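Local coordinates for flavoenzyme PA4991 (Pseudomonas aeruginosa PAO1, PDB 5EZ7), which binds one FAD per subunit and probably works as an FAD-dependent oxidoreductase whose physiological substrate is unknown, at residues V232-A237 and I303-A308; A286-E291 and W310-V315. One frame throughout, in Å; residues are numbered along the deposited sequence.

Contact 1: V232-A237 and I303-A308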
ATOM      1  N   VAL A 232       5.445   0.070  15.861  1.00 25.31           N
ATOM      2  CA  VAL A 232       6.362   0.795  16.718  1.00 25.44           C
ATOM      3  C   VAL A 232       7.411   1.452  15.840  1.00 25.34           C
ATOM      4  O   VAL A 232       7.856   0.877  14.869  1.00 24.59           O
ATOM      5  CB  VAL A 232       7.042  -0.139  17.745  1.00 26.44           C
ATOM      6  CG1 VAL A 232       7.940   0.665  18.687  1.00 27.21           C
ATOM      7  CG2 VAL A 232       6.001  -0.846  18.574  1.00 26.96           C
ATOM      8  N   MET A 233       7.800   2.677  16.172  1.00 26.43           N
ATOM      9  CA  MET A 233       8.866   3.381  15.435  1.00 26.68           C
ATOM     10  C   MET A 233       9.970   3.758  16.444  1.00 27.11           C
ATOM     11  O   MET A 233       9.661   4.297  17.520  1.00 26.61           O
ATOM     12  CB  MET A 233       8.337   4.658  14.770  1.00 27.85           C
ATOM     13  CG  MET A 233       7.348   4.461  13.631  1.00 28.91           C
ATOM     14  SD  MET A 233       6.571   5.982  12.996  1.00 31.12           S
ATOM     15  CE  MET A 233       5.447   6.379  14.297  1.00 30.94           C
ATOM     16  N   VAL A 234      11.234   3.474  16.096  1.00 26.95           N
ATOM     17  CA  VAL A 234      12.397   3.953  16.860  1.00 27.79           C
ATOM     18  C   VAL A 234      13.234   4.863  15.975  1.00 27.44           C
ATOM     19  O   VAL A 234      13.599   4.475  14.866  1.00 26.68           O
ATOM     20  CB  VAL A 234      13.358   2.826  17.277  1.00 28.47           C
ATOM     21  CG1 VAL A 234      14.231   3.281  18.433  1.00 29.84           C
ATOM     22  CG2 VAL A 234      12.601   1.595  17.631  1.00 29.03           C
ATOM     23  N   LYS A 235      13.574   6.037  16.494  1.00 28.06           N
ATOM     24  CA  LYS A 235      14.423   6.982  15.791  1.00 29.14           C
ATOM     25  C   LYS A 235      15.757   7.270  16.540  1.00 29.09           C
ATOM     26  O   LYS A 235      15.763   7.647  17.679  1.00 29.11           O
ATOM     27  CB  LYS A 235      13.646   8.278  15.582  1.00 30.25           C
ATOM     28  CG  LYS A 235      14.467   9.318  14.825  1.00 32.41           C
ATOM     29  CD  LYS A 235      13.621  10.473  14.269  1.00 33.76           C
ATOM     30  CE  LYS A 235      14.587  11.468  13.611  1.00 36.23           C
ATOM     31  NZ  LYS A 235      13.974  12.752  13.212  1.00 37.49           N
ATOM     32  N   ALA A 236      16.874   7.106  15.866  1.00 29.77           N
ATOM     33  CA  ALA A 236      18.165   7.375  16.438  1.00 31.30           C
ATOM     34  C   ALA A 236      19.205   7.580  15.362  1.00 32.91           C
ATOM     35  O   ALA A 236      19.058   7.158  14.242  1.00 35.07           O
ATOM     36  CB  ALA A 236      18.561   6.212  17.319  1.00 31.29           C
ATOM     37  N   ALA A 237      20.261   8.248  15.721  1.00 35.03           N
ATOM     38  CA  ALA A 237      21.448   8.375  14.901  1.00 37.11           C
ATOM     39  C   ALA A 237      22.222   7.055  14.724  1.00 37.62           C
ATOM     40  O   ALA A 237      22.956   6.896  13.756  1.00 38.87           O
ATOM     41  CB  ALA A 237      22.390   9.407  15.571  1.00 38.67           C
ATOM     42  N   ILE A 303      23.465  -2.343  18.925  1.00 34.56           N
ATOM     43  CA  ILE A 303      22.954  -1.008  18.585  1.00 34.04           C
ATOM     44  C   ILE A 303      22.393  -0.276  19.825  1.00 33.78           C
ATOM     45  O   ILE A 303      21.315  -0.622  20.314  1.00 32.04           O
ATOM     46  CB  ILE A 303      21.823  -1.116  17.517  1.00 33.29           C
ATOM     47  CG1 ILE A 303      22.284  -1.860  16.247  1.00 33.64           C
ATOM     48  CG2 ILE A 303      21.324   0.271  17.091  1.00 33.23           C
ATOM     49  CD1 ILE A 303      23.411  -1.212  15.468  1.00 34.59           C
ATOM     50  N   ASP A 304      23.137   0.733  20.314  1.00 35.22           N
ATOM     51  CA  ASP A 304      22.744   1.547  21.502  1.00 35.38           C
ATOM     52  C   ASP A 304      21.509   2.419  21.202  1.00 34.42           C
ATOM     53  O   ASP A 304      21.584   3.371  20.430  1.00 34.27           O
ATOM     54  CB  ASP A 304      23.901   2.444  21.986  1.00 36.29           C
ATOM     55  CG  ASP A 304      23.672   3.048  23.414  1.00 37.15           C
ATOM     56  OD1 ASP A 304      22.557   2.980  23.989  1.00 36.46           O
ATOM     57  OD2 ASP A 304      24.643   3.602  23.982  1.00 38.11           O
ATOM     58  N   LEU A 305      20.404   2.074  21.848  1.00 33.69           N
ATOM     59  CA  LEU A 305      19.156   2.795  21.729  1.00 33.51           C
ATOM     60  C   LEU A 305      18.903   3.787  22.885  1.00 34.03           C
ATOM     61  O   LEU A 305      17.847   4.409  22.940  1.00 32.62           O
ATOM     62  CB  LEU A 305      17.993   1.784  21.594  1.00 32.47           C
ATOM     63  CG  LEU A 305      18.100   0.873  20.334  1.00 32.26           C
ATOM     64  CD1 LEU A 305      16.985  -0.162  20.307  1.00 31.54           C
ATOM     65  CD2 LEU A 305      18.109   1.645  19.004  1.00 31.58           C
ATOM     66  N   GLY A 306      19.869   3.981  23.776  1.00 35.74           N
ATOM     67  CA  GLY A 306      19.704   4.942  24.881  1.00 37.40           C
ATOM     68  C   GLY A 306      19.295   6.375  24.501  1.00 38.74           C
ATOM     69  O   GLY A 306      18.656   7.083  25.285  1.00 39.51           O
ATOM     70  N   GLN A 307      19.658   6.812  23.310  1.00 39.37           N
ATOM     71  CA  GLN A 307      19.337   8.156  22.875  1.00 41.71           C
ATOM     72  C   GLN A 307      18.176   8.209  21.883  1.00 38.55           C
ATOM     73  O   GLN A 307      17.903   9.252  21.317  1.00 39.08           O
ATOM     74  CB  GLN A 307      20.594   8.751  22.257  1.00 45.09           C
ATOM     75  CG  GLN A 307      21.726   8.743  23.264  1.00 49.41           C
ATOM     76  CD  GLN A 307      22.095  10.137  23.638  1.00 53.96           C
ATOM     77  OE1 GLN A 307      21.304  10.859  24.268  1.00 55.21           O
ATOM     78  NE2 GLN A 307      23.283  10.563  23.198  1.00 57.61           N
ATOM     79  N   ALA A 308      17.482   7.090  21.714  1.00 35.96           N
ATOM     80  CA  ALA A 308      16.496   6.944  20.687  1.00 33.55           C
ATOM     81  C   ALA A 308      15.208   7.613  21.092  1.00 33.47           C
ATOM     82  O   ALA A 308      14.888   7.708  22.271  1.00 33.71           O
ATOM     83  CB  ALA A 308      16.247   5.490  20.406  1.00 32.27           C
TER

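Contact 2: A286-E291 and W310-V315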
ATOM      1  N   ALA A 286       3.029   2.859  26.051  1.00 35.70           N
ATOM      2  CA  ALA A 286       4.170   2.617  26.907  1.00 35.81           C
ATOM      3  C   ALA A 286       4.504   1.140  27.067  1.00 34.86           C
ATOM      4  O   ALA A 286       5.655   0.767  26.983  1.00 34.86           O
ATOM      5  CB  ALA A 286       3.958   3.264  28.274  1.00 37.56           C
ATOM      6  N   ALA A 287       3.500   0.318  27.335  1.00 34.75           N
ATOM      7  CA  ALA A 287       3.669  -1.138  27.330  1.00 34.53           C
ATOM      8  C   ALA A 287       4.184  -1.651  25.968  1.00 33.70           C
ATOM      9  O   ALA A 287       5.066  -2.503  25.918  1.00 33.29           O
ATOM     10  CB  ALA A 287       2.356  -1.821  27.705  1.00 35.03           C
ATOM     11  N   GLN A 288       3.658  -1.101  24.870  1.00 33.26           N
ATOM     12  CA  GLN A 288       4.114  -1.516  23.528  1.00 32.89           C
ATOM     13  C   GLN A 288       5.546  -1.089  23.222  1.00 32.34           C
ATOM     14  O   GLN A 288       6.323  -1.877  22.673  1.00 31.91           O
ATOM     15  CB  GLN A 288       3.149  -1.036  22.436  1.00 32.05           C
ATOM     16  CG  GLN A 288       3.531  -1.455  21.022  1.00 31.41           C
ATOM     17  CD  GLN A 288       3.408  -2.949  20.758  1.00 31.77           C
ATOM     18  OE1 GLN A 288       3.492  -3.786  21.663  1.00 32.60           O
ATOM     19  NE2 GLN A 288       3.205  -3.286  19.503  1.00 31.45           N
ATOM     20  N   ILE A 289       5.886   0.145  23.594  1.00 33.01           N
ATOM     21  CA  ILE A 289       7.267   0.621  23.549  1.00 32.59           C
ATOM     22  C   ILE A 289       8.162  -0.234  24.415  1.00 32.78           C
ATOM     23  O   ILE A 289       9.182  -0.682  23.956  1.00 32.57           O
ATOM     24  CB  ILE A 289       7.365   2.107  23.937  1.00 33.48           C
ATOM     25  CG1 ILE A 289       6.887   2.949  22.731  1.00 33.12           C
ATOM     26  CG2 ILE A 289       8.786   2.520  24.364  1.00 33.28           C
ATOM     27  CD1 ILE A 289       6.429   4.355  23.122  1.00 33.94           C
ATOM     28  N   ALA A 290       7.765  -0.481  25.649  1.00 33.99           N
ATOM     29  CA  ALA A 290       8.598  -1.263  26.559  1.00 35.35           C
ATOM     30  C   ALA A 290       8.861  -2.675  26.016  1.00 35.79           C
ATOM     31  O   ALA A 290       9.981  -3.170  26.125  1.00 36.17           O
ATOM     32  CB  ALA A 290       7.986  -1.322  27.947  1.00 36.37           C
ATOM     33  N   GLU A 291       7.840  -3.289  25.415  1.00 36.03           N
ATOM     34  CA  GLU A 291       7.963  -4.606  24.752  1.00 37.02           C
ATOM     35  C   GLU A 291       8.972  -4.560  23.575  1.00 34.96           C
ATOM     36  O   GLU A 291       9.876  -5.412  23.430  1.00 35.28           O
ATOM     37  CB  GLU A 291       6.581  -5.058  24.259  1.00 37.97           C
ATOM     38  CG  GLU A 291       6.529  -6.412  23.576  1.00 40.02           C
ATOM     39  CD  GLU A 291       6.914  -7.581  24.497  1.00 44.01           C
ATOM     40  OE1 GLU A 291       6.649  -7.538  25.718  1.00 45.95           O
ATOM     41  OE2 GLU A 291       7.511  -8.560  24.007  1.00 47.21           O
ATOM     42  N   TRP A 310      11.021   7.180  20.570  1.00 30.02           N
ATOM     43  CA  TRP A 310      10.100   6.071  20.434  1.00 29.35           C
ATOM     44  C   TRP A 310       8.687   6.588  20.270  1.00 29.44           C
ATOM     45  O   TRP A 310       8.247   7.470  21.002  1.00 30.45           O
ATOM     46  CB  TRP A 310      10.092   5.217  21.687  1.00 29.93           C
ATOM     47  CG  TRP A 310      11.389   4.613  22.013  1.00 30.50           C
ATOM     48  CD1 TRP A 310      12.417   5.196  22.733  1.00 31.65           C
ATOM     49  CD2 TRP A 310      11.831   3.293  21.684  1.00 30.00           C
ATOM     50  NE1 TRP A 310      13.456   4.313  22.852  1.00 31.80           N
ATOM     51  CE2 TRP A 310      13.127   3.144  22.210  1.00 30.93           C
ATOM     52  CE3 TRP A 310      11.256   2.219  20.988  1.00 29.90           C
ATOM     53  CZ2 TRP A 310      13.861   1.977  22.051  1.00 31.25           C
ATOM     54  CZ3 TRP A 310      11.983   1.060  20.834  1.00 29.86           C
ATOM     55  CH2 TRP A 310      13.273   0.946  21.363  1.00 30.82           C
ATOM     56  N   ALA A 311       7.965   6.008  19.324  1.00 28.71           N
ATOM     57  CA  ALA A 311       6.548   6.293  19.140  1.00 28.31           C
ATOM     58  C   ALA A 311       5.839   5.034  18.655  1.00 27.40           C
ATOM     59  O   ALA A 311       6.477   4.065  18.255  1.00 28.63           O
ATOM     60  CB  ALA A 311       6.399   7.419  18.124  1.00 27.80           C
ATOM     61  N   THR A 312       4.520   5.028  18.682  1.00 27.53           N
ATOM     62  CA  THR A 312       3.771   3.940  18.094  1.00 27.26           C
ATOM     63  C   THR A 312       2.697   4.490  17.185  1.00 27.95           C
ATOM     64  O   THR A 312       2.395   5.695  17.199  1.00 28.13           O
ATOM     65  CB  THR A 312       3.162   3.015  19.131  1.00 27.96           C
ATOM     66  OG1 THR A 312       1.952   3.590  19.623  1.00 28.68           O
ATOM     67  CG2 THR A 312       4.168   2.736  20.256  1.00 28.46           C
ATOM     68  N   LEU A 313       2.141   3.596  16.376  1.00 27.80           N
ATOM     69  CA  LEU A 313       1.135   3.958  15.421  1.00 28.15           C
ATOM     70  C   LEU A 313       0.063   2.873  15.343  1.00 28.65           C
ATOM     71  O   LEU A 313       0.384   1.701  15.117  1.00 27.39           O
ATOM     72  CB  LEU A 313       1.832   4.078  14.095  1.00 29.19           C
ATOM     73  CG  LEU A 313       0.958   4.374  12.889  1.00 30.38           C
ATOM     74  CD1 LEU A 313       0.453   5.812  12.970  1.00 31.73           C
ATOM     75  CD2 LEU A 313       1.777   4.162  11.653  1.00 30.93           C
ATOM     76  N   ARG A 314      -1.202   3.271  15.533  1.00 30.33           N
ATOM     77  CA  ARG A 314      -2.357   2.381  15.433  1.00 30.84           C
ATOM     78  C   ARG A 314      -2.947   2.603  14.057  1.00 31.11           C
ATOM     79  O   ARG A 314      -3.135   3.741  13.650  1.00 32.54           O
ATOM     80  CB  ARG A 314      -3.375   2.678  16.527  1.00 32.44           C
ATOM     81  CG  ARG A 314      -2.730   2.917  17.885  1.00 34.27           C
ATOM     82  CD  ARG A 314      -3.709   2.876  19.063  1.00 35.79           C
ATOM     83  NE  ARG A 314      -3.857   1.490  19.377  1.00 37.58           N
ATOM     84  CZ  ARG A 314      -3.479   0.837  20.475  1.00 37.98           C
ATOM     85  NH1 ARG A 314      -2.995   1.436  21.547  1.00 38.54           N
ATOM     86  NH2 ARG A 314      -3.659  -0.480  20.494  1.00 38.24           N
ATOM     87  N   VAL A 315      -3.180   1.534  13.308  1.00 30.26           N
ATOM     88  CA  VAL A 315      -3.825   1.642  12.002  1.00 30.12           C
ATOM     89  C   VAL A 315      -4.528   0.342  11.674  1.00 30.12           C
ATOM     90  O   VAL A 315      -4.054  -0.752  12.000  1.00 30.70           O
ATOM     91  CB  VAL A 315      -2.830   2.039  10.886  1.00 29.93           C
ATOM     92  CG1 VAL A 315      -1.637   1.117  10.829  1.00 30.08           C
ATOM     93  CG2 VAL A 315      -3.483   2.093   9.513  1.00 30.15           C
TER

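Contact 1: V232-A237 and I303-A308
V234 and A308 make the central apolar contact between the last residues of strand 224-236 and the loop that leads into strand 309-320. The CA-CB bond of V234 points toward the loop, and from CB the two methyls part company. CG1, anti to the backbone N (chi1 -160°), reaches the loop and lies 3.6 Å from CB of A308. The same methyl also meets the end of L305, with CD2 4.2 Å from V234 CG1, so that it sits against two loop residues at once. CG2, next to the backbone N, turns instead to the indole of W310, while L296 of helix 285-299 touches both V234 and L305. Two residues further along the strand, A236 CB comes within 3.9 Å of A308 CB, so the methyl of A308 packs against both V234 and A236.

Between these two, K235 contributes its main chain: its O lies 3.2 Å from CA of A308, a CA-H...O contact bent to 128° at the hydrogen. The CA-CB bond of K235 points away from the loop, and NZ forms a salt bridge with D264.

L305 to A308 form a type I beta turn closed by the A308 N to L305 O hydrogen bond; D304 OD1 accepts from G306 N at 2.9 Å, an Asx turn in which the N-H comes from above the carboxylate plane. The neighbouring D304 O bonds to T238 OG1, just beyond the strand.

Regular backbone pairing with this strand begins one residue after A308, where Q309 bonds to K235. With no conventional hydrogen bond between the two segments, the turn is joined to the strand end by methyl packing and one C-H...O contact, while two hydrogen bonds within the loop shape it.

Contact 2: A286-E291 and W310-V315
Q288 brings the aliphatic part of its side chain to T312, with CG 4.3 Å from T312 CG2. CG is anti to the backbone N (chi1 -179°), and the amide beyond it is well satisfied by other parts of the chain: OE1 accepts from R283 NE, while NE2 bonds to the carbonyl oxygens of I275 and H230.

I289 carries most of the contact. Its CG1 and the methyl of T312 are 3.7 Å apart, and CD1 continues into the angle between the two strand side chains, 4.0 Å from W310 CB as well as from T312 CG2. The other branch, CG2, is anti to the backbone N and reaches W310 where side chain and ring join, 4.0 Å from CB and 4.1 Å from CG. The indole also has a cation-pi partner in R293, one turn beyond I289 on the same helix. T312 meets the helix with CG2, whereas its OG1 is hydrogen-bonded to H230 NE2 of the adjacent strand.

Helix 285-299 thus packs across a sheet strand; the axes of the two segments approach to 8.5 Å, with 118° between their N-to-C directions. No hydrogen bond links the two segments: I289 sits between W310 and T312, two residues apart on the strand, mainly through carbon contacts, and the amide of Q288 and hydroxyl of T312 find their bonds beside the apolar patch.

In the fold
The segments alternate along the chain, 232-237, 286-291, 303-308 and 310-315, so the two contacts interlock, their centres 13 Å apart. Both reach one mixed sheet, in which strand 309-320 lies at an edge and pairs antiparallel with strand 224-236; M233 N and A311 O, 2.8 Å apart, probably share a hydrogen bond between them. Helix 285-299 packs on this pair, with Q288 also touching V232. The chain leaves the sheet after strand 267-272, and this helix and the loop of contact 1 bring it back to lay the edge strand beside strand 224-236. That edge strand runs on toward the cofactor: V315, at the end of its segment in contact 2, touches FAD.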